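Local coordinates for nidogen-1 (PDB 1GL4), which links basement-membrane components by binding laminin, collagen IV and perlecan, and probably has a role in contacts between cells and the extracellular matrix, at residues Cys43-Glu46 against Gly47-Gln50. Numbering follows the deposited sequence.
Sequences CVAE and GSPQ
Ser48 turns its hydroxyl back onto the carbonyl of Ala45, and OG gives a hydrogen bond of 2.6 Å to Ala45 O. The donor stands 21° from the carbonyl plane and meets the C=O at 139°. With OG set between its own backbone N and carbonyl carbon (chi1 70°), the short side chain turns toward the Ala45 carbonyl, Ser48 CB lying 3.3 Å from Ala45 O. Ser48 N reaches the same oxygen through a weak bond of 3.3 Å, so one residue grips the carbonyl twice. The same OG also accepts a hydrogen bond from Gln50 NE2 (3.0 Å), lying almost in the plane of that amide, which favours one rotation of the amide group. Without the hydroxyl, as with an alanine here, Ala45 O would probably keep only the weak one of its two bonds from Ser48, and the Gln50 amide, deprived of this acceptor, would be freer to turn. Ala45 to Ser48 form a type II beta turn, with Gly47 at the third position, where phi is positive and a side chain would run into Glu46 O. The turn joins the EGF-like module, whose last strand, 43-45, pairs with 36-38, to the first strand of the G2 beta-barrel, 49-62. Past the turn, the bent Gln50 side chain swings its amide across Val44: Gln50 NE2 comes 3.7 Å from Val44 CB, while Gln50 OE1 lies 3.7 Å from Val44 CG1. Val44 presents CG1 with that methyl beside its backbone N, and it also packs on Thr37 and Ile158. Backbone bonds tie Ser48 to Met82 and Gln50 to Val80, and the Gln50 side chain sits about 7 Å from that of Tyr79, which is involved in perlecan binding.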
loop_
_atom_site.group_PDB
_atom_site.type_symbol
_atom_site.label_atom_id
_atom_site.label_comp_id
_atom_site.label_asym_id
_atom_site.label_seq_id
_atom_site.Cartn_x
_atom_site.Cartn_y
_atom_site.Cartn_z
ATOM N N CYS A 43 8.706 -6.731 14.937
ATOM C CA CYS A 43 7.427 -7.407 15.168
ATOM C C CYS A 43 6.299 -6.402 15.405
ATOM O O CYS A 43 6.528 -5.339 15.974
ATOM C CB CYS A 43 7.520 -8.330 16.394
ATOM S SG CYS A 43 8.849 -9.580 16.362
ATOM N N VAL A 44 5.088 -6.741 14.957
ATOM C CA VAL A 44 3.912 -5.890 15.161
ATOM C C VAL A 44 2.747 -6.773 15.615
ATOM O O VAL A 44 2.663 -7.945 15.242
ATOM C CB VAL A 44 3.503 -5.128 13.870
ATOM C CG1 VAL A 44 4.615 -4.177 13.450
ATOM C CG2 VAL A 44 3.192 -6.109 12.748
ATOM N N ALA A 45 1.858 -6.214 16.433
ATOM C CA ALA A 45 0.708 -6.954 16.946
ATOM C C ALA A 45 -0.302 -7.305 15.863
ATOM O O ALA A 45 -0.585 -6.496 14.983
ATOM C CB ALA A 45 0.021 -6.145 18.044
ATOM N N GLU A 46 -0.853 -8.513 15.937
ATOM C CA GLU A 46 -1.842 -8.952 14.961
ATOM C C GLU A 46 -3.078 -8.053 15.021
ATOM O O GLU A 46 -3.452 -7.582 16.098
ATOM C CB GLU A 46 -2.250 -10.401 15.238
ATOM C CG GLU A 46 -1.090 -11.386 15.216
ATOM C CD GLU A 46 -1.542 -12.825 15.391
ATOM O OE1 GLU A 46 -2.352 -13.088 16.306
ATOM O OE2 GLU A 46 -1.084 -13.693 14.618
ATOM N N GLY A 47 -3.692 -7.810 13.862
ATOM C CA GLY A 47 -4.886 -6.978 13.779
ATOM C C GLY A 47 -4.722 -5.493 14.081
ATOM O O GLY A 47 -5.708 -4.756 14.200
ATOM N N SER A 48 -3.481 -5.036 14.183
ATOM C CA SER A 48 -3.218 -3.640 14.507
ATOM C C SER A 48 -2.989 -2.726 13.307
ATOM O O SER A 48 -2.514 -3.165 12.254
ATOM C CB SER A 48 -1.985 -3.547 15.409
ATOM O OG SER A 48 -0.808 -3.882 14.684
ATOM N N PRO A 49 -3.342 -1.437 13.450
ATOM C CA PRO A 49 -3.145 -0.465 12.369
ATOM C C PRO A 49 -1.643 -0.152 12.347
ATOM O O PRO A 49 -0.999 -0.134 13.405
ATOM C CB PRO A 49 -3.946 0.758 12.834
ATOM C CG PRO A 49 -4.988 0.183 13.743
ATOM C CD PRO A 49 -4.208 -0.879 14.503
ATOM N N GLN A 50 -1.085 0.082 11.162
ATOM C CA GLN A 50 0.334 0.417 11.039
ATOM C C GLN A 50 0.498 1.539 10.022
ATOM O O GLN A 50 -0.286 1.649 9.078
ATOM C CB GLN A 50 1.155 -0.796 10.586
ATOM C CG GLN A 50 1.238 -1.955 11.588
ATOM C CD GLN A 50 1.951 -1.583 12.883
ATOM O OE1 GLN A 50 2.975 -0.893 12.871
ATOM N NE2 GLN A 50 1.421 -2.058 14.009
#